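Local coordinates for protein putative transcriptional regulator (Clostridium difficile, PDB 3QI7) that is of unknown function but has a periplasmic-binding-protein-like fold and so probably binds a small ligand, perhaps a sugar, between its lobes, at residues A[130-133]-A[134-137]. Numbering follows the deposited sequence.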
ATOM      1  N   GLN A 130      17.723  10.146  -6.061  1.00 30.05           N
ATOM      2  CA  GLN A 130      18.965  10.913  -5.920  0.50 31.19           C
ATOM      3  C   GLN A 130      19.314  11.113  -4.442  1.00 31.85           C
ATOM      4  O   GLN A 130      20.460  10.975  -4.056  1.00 31.80           O
ATOM      5  CB  GLN A 130      18.842  12.278  -6.630  0.50 31.66           C
ATOM      6  CG  GLN A 130      20.178  13.020  -6.859  0.50 34.65           C
ATOM      7  CD  GLN A 130      20.013  14.390  -7.529  0.50 32.82           C
ATOM      8  OE1 GLN A 130      18.980  14.699  -8.119  0.50 29.79           O
ATOM      9  NE2 GLN A 130      21.043  15.209  -7.432  0.50 33.15           N
ATOM     10  N   PHE A 131      18.308  11.422  -3.617  1.00 29.20           N
ATOM     11  CA  PHE A 131      18.593  11.965  -2.256  1.00 30.54           C
ATOM     12  C   PHE A 131      18.267  11.054  -1.074  1.00 30.91           C
ATOM     13  O   PHE A 131      18.638  11.380   0.052  1.00 31.56           O
ATOM     14  CB  PHE A 131      17.877  13.316  -2.065  1.00 29.82           C
ATOM     15  CG  PHE A 131      18.338  14.383  -3.016  1.00 35.16           C
ATOM     16  CD1 PHE A 131      19.644  14.827  -2.993  1.00 37.17           C
ATOM     17  CD2 PHE A 131      17.456  14.935  -3.944  1.00 38.17           C
ATOM     18  CE1 PHE A 131      20.074  15.812  -3.886  1.00 40.20           C
ATOM     19  CE2 PHE A 131      17.872  15.912  -4.838  1.00 36.90           C
ATOM     20  CZ  PHE A 131      19.181  16.356  -4.809  1.00 39.30           C
ATOM     21  N   VAL A 132      17.576   9.942  -1.322  1.00 28.25           N
ATOM     22  CA  VAL A 132      17.211   8.984  -0.263  1.00 26.56           C
ATOM     23  C   VAL A 132      17.837   7.635  -0.596  1.00 26.91           C
ATOM     24  O   VAL A 132      17.824   7.209  -1.770  1.00 26.80           O
ATOM     25  CB  VAL A 132      15.658   8.873  -0.131  1.00 26.98           C
ATOM     26  CG1 VAL A 132      15.261   7.866   0.950  1.00 21.88           C
ATOM     27  CG2 VAL A 132      15.027  10.268   0.125  1.00 23.11           C
ATOM     28  N   ASP A 133      18.396   6.943   0.402  1.00 27.90           N
ATOM     29  CA  ASP A 133      19.169   5.706   0.122  1.00 26.13           C
ATOM     30  C   ASP A 133      18.352   4.554  -0.532  1.00 25.30           C
ATOM     31  O   ASP A 133      18.785   3.992  -1.529  1.00 25.16           O
ATOM     32  CB  ASP A 133      19.835   5.153   1.400  1.00 26.25           C
ATOM     33  CG  ASP A 133      20.789   6.138   2.049  1.00 33.44           C
ATOM     34  OD1 ASP A 133      21.482   6.857   1.308  1.00 39.03           O
ATOM     35  OD2 ASP A 133      20.858   6.182   3.318  1.00 36.57           O
ATOM     36  N   VAL A 134      17.211   4.185   0.075  1.00 24.00           N
ATOM     37  CA  VAL A 134      16.334   3.091  -0.399  1.00 23.23           C
ATOM     38  C   VAL A 134      14.919   3.628  -0.525  1.00 21.55           C
ATOM     39  O   VAL A 134      14.435   4.318   0.366  1.00 21.36           O
ATOM     40  CB  VAL A 134      16.343   1.876   0.556  1.00 22.59           C
ATOM     41  CG1 VAL A 134      15.452   0.739   0.012  1.00 20.70           C
ATOM     42  CG2 VAL A 134      17.775   1.380   0.768  1.00 21.79           C
ATOM     43  N   ASN A 135      14.309   3.372  -1.671  1.00 19.68           N
ATOM     44  CA  ASN A 135      12.985   3.879  -2.015  1.00 22.63           C
ATOM     45  C   ASN A 135      12.071   2.753  -2.472  1.00 22.32           C
ATOM     46  O   ASN A 135      12.382   2.041  -3.409  1.00 22.10           O
ATOM     47  CB  ASN A 135      13.112   4.963  -3.081  1.00 21.27           C
ATOM     48  CG  ASN A 135      13.976   6.122  -2.606  1.00 24.08           C
ATOM     49  OD1 ASN A 135      13.518   6.941  -1.804  1.00 24.43           O
ATOM     50  ND2 ASN A 135      15.250   6.154  -3.031  1.00 24.33           N
ATOM     51  N   LEU A 136      10.963   2.600  -1.763  1.00 20.32           N
ATOM     52  CA  LEU A 136       9.997   1.556  -1.984  1.00 18.62           C
ATOM     53  C   LEU A 136       8.658   2.214  -2.233  1.00 21.16           C
ATOM     54  O   LEU A 136       8.296   3.177  -1.546  1.00 20.83           O
ATOM     55  CB  LEU A 136       9.874   0.701  -0.739  1.00 19.29           C
ATOM     56  CG  LEU A 136      11.175   0.093  -0.196  1.00 22.30           C
ATOM     57  CD1 LEU A 136      10.889  -0.593   1.185  1.00 26.81           C
ATOM     58  CD2 LEU A 136      11.767  -0.867  -1.195  1.00 24.13           C
ATOM     59  N   GLY A 137       7.952   1.751  -3.256  1.00 20.09           N
ATOM     60  CA  GLY A 137       6.697   2.363  -3.629  1.00 23.80           C
ATOM     61  C   GLY A 137       5.891   1.477  -4.548  1.00 25.01           C
ATOM     62  O   GLY A 137       6.163   0.286  -4.704  1.00 21.00           O
TER
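Asn135 reaches back along the chain to Val132, the two side chains crossing at a slant where helix 125-131 gives way to strand 134-137. With CG beside the backbone N (chi1 -59°), the asparagine brings both ends of its amide to the same residue. ND2 donates to Val132 O at 3.1 Å, a bent bond (144°) that arrives from above the carbonyl plane. OD1 meets hydrocarbon instead, 3.3 Å from Val132 CB and 3.4 Å from CG1, and is hydrogen-bonded to Ser118 OG of the adjacent parallel strand. Asparagine suits this place because one short side chain offers a donor and an acceptor; ND2 also bonds to Asn360 O, on the strand's other flank. Val132, the first residue to leave helical geometry, is buried, its branched side chain packing on Leu101 and Leu104 of helix 101-110. Asp133 carries its side chain off from strand 134-137 at CB, and its OD2 pairs with Lys108 of helix 101-110 and accepts from Thr116 N of strand 115-118. The turn links the helix to the second strand of this beta-alpha-beta unit. Buried polar groups are satisfied here by sharing: one amide joins the turn's carbonyl to residues flanking the strand, using both its donor and its acceptor.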